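Deseasin MCP-01 (Pseudoalteromonas sp., PDB 3VV3) is a collagenolytic serine protease of the subtilisin family that breaks down collagen through its catalytic domain. Local coordinates at residues Asp43-Val48 with Val164-Leu169; Gly158-Gly163 with Gln191-Phe196; Asp206-Pro211 with Leu242-Met247. All coordinates share one frame; numbering follows the deposited sequence.

Contacts 1 and 2 sit side by side in the subtilisin-type alpha/beta core, their centres about 8 Å apart, while contact 3 lies about 27 Å from the first and 26 Å from the second. Contact 1 joins the parallel strands 45-50 and 166-171; contact 2 packs helix 146-161 against the end of helix 180-191 and the approach to strand 195-199, the next strand of the sheet. Their segments alternate along the chain, with 158-163 running straight into 164-169. Contact 3 follows, tying together the loops on either side of strand 222-228. Sheet strands, helix ends and outer loops are thus each joined; strand 45-50 probably carries the catalytic aspartate at its end, as in other subtilisins.

Contact 1. Residues Asp43-Val48 with Val164-Leu169; sequences DVVVGV and VNLRVL
Val45 and Asn165 start the pairing of two neighbouring strands in the central parallel sheet of the subtilisin fold. Strands 45-48 and 166-169 run the same way, their directions 36° apart. Val45 N gives a hydrogen bond of 3.1 Å to Asn165 O, and further on Gly47 N reaches Val168 O at 3.0 Å, nearly along the C=O axis. Between these two bonds the strands fall out of step: Val45 lies nearest Leu166 and Gly47 nearest Leu169, a step of two residues on one strand against three on the other. A water fills the place where they diverge, donating to Val45 O and accepting from Arg167 N.

The side chain of Val45 makes its contacts atom by atom. Val45 CB lies 3.5 Å from Asn165 O, at the inverse gamma turn that leads into the second strand. From there CG1, anti to the backbone N (chi1 -174°), meets CB and CG of Leu166, while CG2 beside the backbone N touches Val164 CG1 at 3.9 Å. The valine crosses both Val164 and Leu166 at about a right angle, and Trp65 from a nearby loop also packs on it. Val46 and Val168 lie side by side and point the same way, CG1 to CG1 4.1 Å, under helix 269-284. At Gly47 there is no side chain, and Leu169 CD2 uses the room, coming 3.8 Å from Gly47 CA. Arg167 turns its tip away, to Asp193 O and Leu290 O.

Asn165, the centre of that turn, closes the outer end with its side chain: ND2 bonds Asp43 O at 3.0 Å, with the oxygen close to the amide plane of the asparagine but the nitrogen standing 44° above the carbonyl plane of Asp43.

Contact 2. Residues Gly158-Gly163 with Gln191-Phe196; sequences GLKNAG and QADILF
The backbones of Asn161 and Ala192 approach to 6.5 Å between CA atoms, where the last turn of helix 146-161 passes the end of helix 180-191, each helix finishing in a Schellman motif, with Gly163 and Asp193 at positive phi. Lys160 carries most of the contact. Its CB rests against Ile194 CD1 at 3.9 Å, and CG lies 4.0 Å from Ala192 CB. The chain then bends at chi2 (61°) and again at chi4 (59°), wrapping round the carbonyl of Ala192, so that NZ ends 3.0 Å from Ala192 O in a weak hydrogen bond. The next residue, Asn161, brings OD1 to 3.5 Å from Ala192 CB.

Beyond the weak bond, a water accepts from Lys160 NZ and donates to Asp193 OD2. Lys160 NZ and Asp193 OD2 themselves stay 4.3 Å apart, so the water, not a direct bond, joins the two charges. A lysine ammonium held beside both a helix C-terminal carbonyl and a carboxylate would probably offset some of the negative potential gathered there, with water carrying part of the link.

Contact 3. Residues Asp206-Pro211 with Leu242-Met247; sequences DNDQNP and LTSVDM
Asp208 reaches across to Thr243 and Ser244, joining two loops of the subtilisin fold: the one that follows strand 195-199 and the one that leads into strand 247-250. An Asx turn sets up the first loop, Asp206 OD1 accepting from Asp208 N.

The tight part is the carboxylate of Asp208, gripped by two donors on each oxygen. OD2 receives Thr243 N at 2.9 Å on its syn lone pair and Thr243 OG1 at 2.8 Å from above the carboxylate plane. OD1 receives Ser244 OG at 2.6 Å, nearly in line with its C-O bond, and Ser244 N at 3.0 Å on the syn side. Both hydroxyls stand between their own backbone N and carbonyl carbon (chi1 65° for Thr243, 68° for Ser244), which lets each residue present its hydroxyl (Thr243 OG1, Ser244 OG) and its N to the same oxygen. An alanine at Asp208 would probably leave these two amides and two hydroxyls without their acceptor and the backbone at Thr243 and Ser244 freer to shift. Ser244 OG also packs 3.2 Å from Asn207 CB.

Around this cluster the fit is looser and runs through water. One water donates to Asp206 OD1 and accepts from Leu242 N, standing in for a direct bond between them. Asn207 ND2 touches Val245 CG2 loosely at 3.8 Å; its hydrogen bond to protein goes to Ala200 O. Asn207 ND2 also gives to a second water at 3.2 Å, and that water donates to Ser244 O at 2.8 Å.

Contact 1. Residues Asp43-Val48 with Val164-Leu169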
loop_
_atom_site.group_PDB
_atom_site.type_symbol
_atom_site.label_atom_id
_atom_site.label_comp_id
_atom_site.label_asym_id
_atom_site.label_seq_id
_atom_site.Cartn_x
_atom_site.Cartn_y
_atom_site.Cartn_z
ATOM N N ASP A 43 10.001 19.012 -22.560
ATOM C CA ASP A 43 11.462 19.024 -22.538
ATOM C C ASP A 43 12.050 18.715 -21.166
ATOM O O ASP A 43 13.244 18.426 -21.055
ATOM C CB ASP A 43 12.007 20.356 -23.038
ATOM C CG ASP A 43 12.073 20.418 -24.548
ATOM O OD1 ASP A 43 11.948 19.357 -25.199
ATOM O OD2 ASP A 43 12.272 21.519 -25.078
ATOM N N VAL A 44 11.216 18.780 -20.130
ATOM C CA VAL A 44 11.639 18.401 -18.782
ATOM C C VAL A 44 11.351 16.920 -18.571
ATOM O O VAL A 44 10.231 16.472 -18.778
ATOM C CB VAL A 44 10.893 19.230 -17.708
ATOM C CG1 VAL A 44 11.253 18.745 -16.300
ATOM C CG2 VAL A 44 11.219 20.706 -17.852
ATOM N N VAL A 45 12.364 16.159 -18.167
ATOM C CA VAL A 45 12.211 14.719 -18.051
ATOM C C VAL A 45 12.261 14.308 -16.586
ATOM O O VAL A 45 13.141 14.729 -15.849
ATOM C CB VAL A 45 13.308 13.980 -18.846
ATOM C CG1 VAL A 45 13.050 12.483 -18.833
ATOM C CG2 VAL A 45 13.358 14.510 -20.278
ATOM N N VAL A 46 11.291 13.503 -16.169
ATOM C CA VAL A 46 11.253 13.001 -14.802
ATOM C C VAL A 46 11.324 11.480 -14.823
ATOM O O VAL A 46 10.589 10.831 -15.562
ATOM C CB VAL A 46 9.954 13.417 -14.083
ATOM C CG1 VAL A 46 9.938 12.869 -12.660
ATOM C CG2 VAL A 46 9.817 14.933 -14.053
ATOM N N GLY A 47 12.198 10.907 -14.004
ATOM C CA GLY A 47 12.297 9.461 -13.918
ATOM C C GLY A 47 11.467 8.921 -12.770
ATOM O O GLY A 47 11.501 9.468 -11.666
ATOM N N VAL A 48 10.713 7.855 -13.034
ATOM C CA VAL A 48 9.925 7.200 -11.988
ATOM C C VAL A 48 10.482 5.800 -11.765
ATOM O O VAL A 48 10.448 4.961 -12.664
ATOM C CB VAL A 48 8.426 7.124 -12.358
ATOM C CG1 VAL A 48 7.654 6.293 -11.327
ATOM C CG2 VAL A 48 7.841 8.522 -12.495
ATOM N N VAL A 164 20.162 13.887 -21.812
ATOM C CA VAL A 164 18.718 13.922 -21.567
ATOM C C VAL A 164 18.444 14.895 -20.424
ATOM O O VAL A 164 19.152 14.885 -19.428
ATOM C CB VAL A 164 18.162 12.525 -21.213
ATOM C CG1 VAL A 164 16.675 12.624 -20.861
ATOM C CG2 VAL A 164 18.384 11.548 -22.373
ATOM N N ASN A 165 17.431 15.748 -20.574
ATOM C CA ASN A 165 17.178 16.796 -19.583
ATOM C C ASN A 165 16.446 16.254 -18.355
ATOM O O ASN A 165 15.361 16.714 -18.001
ATOM C CB ASN A 165 16.400 17.953 -20.207
ATOM C CG ASN A 165 16.312 19.157 -19.298
ATOM O OD1 ASN A 165 17.213 19.417 -18.496
ATOM N ND2 ASN A 165 15.216 19.900 -19.413
ATOM N N LEU A 166 17.068 15.279 -17.705
ATOM C CA LEU A 166 16.460 14.559 -16.593
ATOM C C LEU A 166 17.136 14.965 -15.286
ATOM O O LEU A 166 18.283 14.592 -15.033
ATOM C CB LEU A 166 16.635 13.058 -16.845
ATOM C CG LEU A 166 15.945 12.041 -15.937
ATOM C CD1 LEU A 166 16.093 10.670 -16.580
ATOM C CD2 LEU A 166 16.558 12.030 -14.539
ATOM N N ARG A 167 16.429 15.736 -14.456
ATOM C CA ARG A 167 17.001 16.245 -13.215
ATOM C C ARG A 167 16.155 15.949 -11.985
ATOM O O ARG A 167 16.432 16.471 -10.905
ATOM C CB ARG A 167 17.256 17.756 -13.316
ATOM C CG ARG A 167 18.317 18.105 -14.366
ATOM C CD ARG A 167 18.761 19.547 -14.219
ATOM N NE ARG A 167 19.219 19.805 -12.859
ATOM C CZ ARG A 167 19.333 21.016 -12.324
ATOM N NH1 ARG A 167 19.032 22.097 -13.038
ATOM N NH2 ARG A 167 19.740 21.141 -11.070
ATOM N N VAL A 168 15.132 15.111 -12.150
ATOM C CA VAL A 168 14.252 14.754 -11.034
ATOM C C VAL A 168 13.946 13.268 -11.060
ATOM O O VAL A 168 13.561 12.728 -12.100
ATOM C CB VAL A 168 12.907 15.519 -11.077
ATOM C CG1 VAL A 168 12.028 15.096 -9.886
ATOM C CG2 VAL A 168 13.128 17.035 -11.078
ATOM N N LEU A 169 14.138 12.607 -9.920
ATOM C CA LEU A 169 13.753 11.210 -9.763
ATOM C C LEU A 169 12.701 11.086 -8.677
ATOM O O LEU A 169 12.838 11.660 -7.589
ATOM C CB LEU A 169 14.955 10.342 -9.386
ATOM C CG LEU A 169 16.027 10.237 -10.456
ATOM C CD1 LEU A 169 17.209 9.441 -9.908
ATOM C CD2 LEU A 169 15.432 9.583 -11.704
HETATM O O HOH W 1 13.990 17.082 -14.615
#

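Contact 2. Residues Gly158-Gly163 with Gln191-Phe196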
loop_
_atom_site.group_PDB
_atom_site.type_symbol
_atom_site.label_atom_id
_atom_site.label_comp_id
_atom_site.label_asym_id
_atom_site.label_seq_id
_atom_site.Cartn_x
_atom_site.Cartn_y
_atom_site.Cartn_z
ATOM N N GLY A 158 22.748 7.686 -16.356
ATOM C CA GLY A 158 23.251 7.488 -17.709
ATOM C C GLY A 158 22.533 8.368 -18.726
ATOM O O GLY A 158 23.164 9.004 -19.575
ATOM N N LEU A 159 21.206 8.420 -18.647
ATOM C CA LEU A 159 20.443 9.246 -19.583
ATOM C C LEU A 159 20.842 10.720 -19.443
ATOM O O LEU A 159 21.097 11.415 -20.437
ATOM C CB LEU A 159 18.938 9.079 -19.355
ATOM C CG LEU A 159 18.300 7.729 -19.696
ATOM C CD1 LEU A 159 16.794 7.765 -19.386
ATOM C CD2 LEU A 159 18.528 7.382 -21.163
ATOM N N LYS A 160 20.902 11.184 -18.203
ATOM C CA LYS A 160 21.240 12.571 -17.913
ATOM C C LYS A 160 22.651 12.893 -18.416
ATOM O O LYS A 160 22.866 13.919 -19.064
ATOM C CB LYS A 160 21.107 12.843 -16.406
ATOM C CG LYS A 160 21.687 14.187 -15.932
ATOM C CD LYS A 160 20.988 15.359 -16.601
ATOM C CE LYS A 160 21.455 16.698 -16.045
ATOM N NZ LYS A 160 22.932 16.902 -16.220
ATOM N N ASN A 161 23.614 12.028 -18.115
ATOM C CA ASN A 161 24.985 12.255 -18.571
ATOM C C ASN A 161 25.064 12.330 -20.097
ATOM O O ASN A 161 25.890 13.062 -20.642
ATOM C CB ASN A 161 25.930 11.163 -18.056
ATOM C CG ASN A 161 26.187 11.257 -16.564
ATOM O OD1 ASN A 161 25.881 12.264 -15.914
ATOM N ND2 ASN A 161 26.767 10.193 -16.008
ATOM N N ALA A 162 24.189 11.590 -20.780
ATOM C CA ALA A 162 24.177 11.579 -22.241
ATOM C C ALA A 162 23.471 12.796 -22.833
ATOM O O ALA A 162 23.423 12.959 -24.049
ATOM C CB ALA A 162 23.537 10.293 -22.755
ATOM N N GLY A 163 22.912 13.645 -21.974
ATOM C CA GLY A 163 22.302 14.878 -22.438
ATOM C C GLY A 163 20.786 14.939 -22.332
ATOM O O GLY A 163 20.184 15.930 -22.731
ATOM N N GLN A 191 26.130 14.247 -8.592
ATOM C CA GLN A 191 27.139 14.839 -9.467
ATOM C C GLN A 191 26.536 15.133 -10.845
ATOM O O GLN A 191 27.019 16.010 -11.566
ATOM C CB GLN A 191 28.388 13.945 -9.589
ATOM C CG GLN A 191 28.919 13.376 -8.266
ATOM C CD GLN A 191 29.036 14.409 -7.148
ATOM O OE1 GLN A 191 29.703 15.437 -7.292
ATOM N NE2 GLN A 191 28.397 14.123 -6.010
ATOM N N ALA A 192 25.469 14.412 -11.193
ATOM C CA ALA A 192 24.766 14.612 -12.464
ATOM C C ALA A 192 23.659 15.671 -12.396
ATOM O O ALA A 192 22.925 15.875 -13.369
ATOM C CB ALA A 192 24.197 13.284 -12.971
ATOM N N ASP A 193 23.537 16.328 -11.246
ATOM C CA ASP A 193 22.550 17.393 -11.013
ATOM C C ASP A 193 21.112 16.890 -10.967
ATOM O O ASP A 193 20.197 17.534 -11.487
ATOM C CB ASP A 193 22.695 18.526 -12.038
ATOM C CG ASP A 193 24.098 19.129 -12.046
ATOM O OD1 ASP A 193 24.647 19.393 -10.958
ATOM O OD2 ASP A 193 24.648 19.339 -13.151
ATOM N N ILE A 194 20.921 15.750 -10.310
ATOM C CA ILE A 194 19.601 15.138 -10.205
ATOM C C ILE A 194 19.083 15.229 -8.771
ATOM O O ILE A 194 19.814 14.966 -7.818
ATOM C CB ILE A 194 19.652 13.665 -10.651
ATOM C CG1 ILE A 194 20.091 13.590 -12.117
ATOM C CG2 ILE A 194 18.289 12.977 -10.452
ATOM C CD1 ILE A 194 20.313 12.166 -12.627
ATOM N N LEU A 195 17.819 15.616 -8.640
ATOM C CA LEU A 195 17.155 15.694 -7.347
ATOM C C LEU A 195 16.465 14.364 -7.086
ATOM O O LEU A 195 15.717 13.881 -7.930
ATOM C CB LEU A 195 16.112 16.811 -7.381
ATOM C CG LEU A 195 15.273 17.045 -6.125
ATOM C CD1 LEU A 195 16.118 17.732 -5.065
ATOM C CD2 LEU A 195 14.055 17.893 -6.479
ATOM N N PHE A 196 16.714 13.784 -5.912
ATOM C CA PHE A 196 16.244 12.441 -5.571
ATOM C C PHE A 196 15.132 12.599 -4.549
ATOM O O PHE A 196 15.405 12.763 -3.361
ATOM C CB PHE A 196 17.408 11.627 -4.967
ATOM C CG PHE A 196 17.108 10.152 -4.752
ATOM C CD1 PHE A 196 16.405 9.724 -3.634
ATOM C CD2 PHE A 196 17.561 9.199 -5.660
ATOM C CE1 PHE A 196 16.144 8.371 -3.432
ATOM C CE2 PHE A 196 17.300 7.846 -5.469
ATOM C CZ PHE A 196 16.592 7.433 -4.356
HETATM O O HOH W 2 23.625 19.628 -15.720
#

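Contact 3. Residues Asp206-Pro211 with Leu242-Met247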
loop_
_atom_site.group_PDB
_atom_site.type_symbol
_atom_site.label_atom_id
_atom_site.label_comp_id
_atom_site.label_asym_id
_atom_site.label_seq_id
_atom_site.Cartn_x
_atom_site.Cartn_y
_atom_site.Cartn_z
ATOM N N ASP A 206 8.899 8.455 14.178
ATOM C CA ASP A 206 9.951 9.458 14.023
ATOM C C ASP A 206 11.186 8.862 13.350
ATOM O O ASP A 206 11.853 7.994 13.918
ATOM C CB ASP A 206 10.289 10.007 15.417
ATOM C CG ASP A 206 11.505 10.910 15.426
ATOM O OD1 ASP A 206 11.917 11.390 14.348
ATOM O OD2 ASP A 206 12.046 11.142 16.532
ATOM N N ASN A 207 11.488 9.323 12.135
ATOM C CA ASN A 207 12.597 8.774 11.358
ATOM C C ASN A 207 13.973 9.190 11.878
ATOM O O ASN A 207 14.982 8.596 11.501
ATOM C CB ASN A 207 12.471 9.138 9.874
ATOM C CG ASN A 207 11.366 8.371 9.174
ATOM O OD1 ASN A 207 10.726 7.504 9.763
ATOM N ND2 ASN A 207 11.150 8.680 7.895
ATOM N N ASP A 208 14.011 10.206 12.736
ATOM C CA ASP A 208 15.269 10.585 13.369
ATOM C C ASP A 208 15.711 9.502 14.355
ATOM O O ASP A 208 16.905 9.298 14.560
ATOM C CB ASP A 208 15.163 11.945 14.068
ATOM C CG ASP A 208 15.163 13.108 13.091
ATOM O OD1 ASP A 208 14.792 12.908 11.916
ATOM O OD2 ASP A 208 15.534 14.232 13.499
ATOM N N GLN A 209 14.748 8.804 14.953
ATOM C CA GLN A 209 15.060 7.717 15.888
ATOM C C GLN A 209 14.972 6.349 15.229
ATOM O O GLN A 209 15.559 5.377 15.709
ATOM C CB GLN A 209 14.101 7.749 17.075
ATOM C CG GLN A 209 14.051 9.081 17.789
ATOM C CD GLN A 209 14.900 9.101 19.037
ATOM O OE1 GLN A 209 14.943 8.122 19.785
ATOM N NE2 GLN A 209 15.578 10.222 19.277
ATOM N N ASN A 210 14.217 6.278 14.138
ATOM C CA ASN A 210 13.943 5.028 13.450
ATOM C C ASN A 210 14.182 5.218 11.959
ATOM O O ASN A 210 13.236 5.443 11.212
ATOM C CB ASN A 210 12.480 4.624 13.672
ATOM C CG ASN A 210 12.088 4.616 15.143
ATOM O OD1 ASN A 210 12.356 3.650 15.854
ATOM N ND2 ASN A 210 11.451 5.693 15.604
ATOM N N PRO A 211 15.450 5.151 11.522
ATOM C CA PRO A 211 15.784 5.454 10.125
ATOM C C PRO A 211 15.041 4.589 9.107
ATOM O O PRO A 211 14.829 3.397 9.318
ATOM C CB PRO A 211 17.293 5.189 10.061
ATOM C CG PRO A 211 17.761 5.430 11.461
ATOM C CD PRO A 211 16.657 4.901 12.331
ATOM N N LEU A 242 12.550 15.541 12.346
ATOM C CA LEU A 242 13.005 16.931 12.433
ATOM C C LEU A 242 14.216 17.211 11.535
ATOM O O LEU A 242 14.311 18.277 10.920
ATOM C CB LEU A 242 13.314 17.307 13.891
ATOM C CG LEU A 242 13.908 18.691 14.141
ATOM C CD1 LEU A 242 12.947 19.797 13.715
ATOM C CD2 LEU A 242 14.266 18.836 15.612
ATOM N N THR A 243 15.127 16.248 11.443
ATOM C CA THR A 243 16.312 16.421 10.610
ATOM C C THR A 243 16.308 15.509 9.383
ATOM O O THR A 243 16.984 15.801 8.390
ATOM C CB THR A 243 17.617 16.205 11.413
ATOM O OG1 THR A 243 17.705 14.842 11.848
ATOM C CG2 THR A 243 17.666 17.132 12.633
ATOM N N SER A 244 15.542 14.421 9.442
ATOM C CA SER A 244 15.598 13.400 8.391
ATOM C C SER A 244 14.450 13.473 7.378
ATOM O O SER A 244 14.462 12.764 6.365
ATOM C CB SER A 244 15.668 11.997 9.006
ATOM O OG SER A 244 14.456 11.670 9.661
ATOM N N VAL A 245 13.452 14.309 7.650
ATOM C CA VAL A 245 12.391 14.568 6.676
ATOM C C VAL A 245 12.312 16.078 6.444
ATOM O O VAL A 245 12.448 16.863 7.383
ATOM C CB VAL A 245 11.028 13.996 7.142
ATOM C CG1 VAL A 245 9.936 14.263 6.092
ATOM C CG2 VAL A 245 11.154 12.496 7.409
ATOM N N ASP A 246 12.091 16.489 5.200
ATOM C CA ASP A 246 12.281 17.896 4.839
ATOM C C ASP A 246 11.014 18.747 4.818
ATOM O O ASP A 246 11.032 19.903 5.241
ATOM C CB ASP A 246 12.982 17.979 3.480
ATOM C CG ASP A 246 14.339 17.316 3.499
ATOM O OD1 ASP A 246 15.130 17.640 4.416
ATOM O OD2 ASP A 246 14.612 16.478 2.607
ATOM N N MET A 247 9.927 18.184 4.302
ATOM C CA MET A 247 8.691 18.942 4.110
ATOM C C MET A 247 7.548 17.975 3.832
ATOM O O MET A 247 7.765 16.771 3.752
ATOM C CB MET A 247 8.841 19.924 2.943
ATOM C CG MET A 247 9.131 19.236 1.606
ATOM S SD MET A 247 9.280 20.412 0.239
ATOM C CE MET A 247 7.609 21.056 0.150
HETATM O O HOH W 3 12.083 14.189 14.907
HETATM O O HOH W 4 13.618 10.094 6.494
#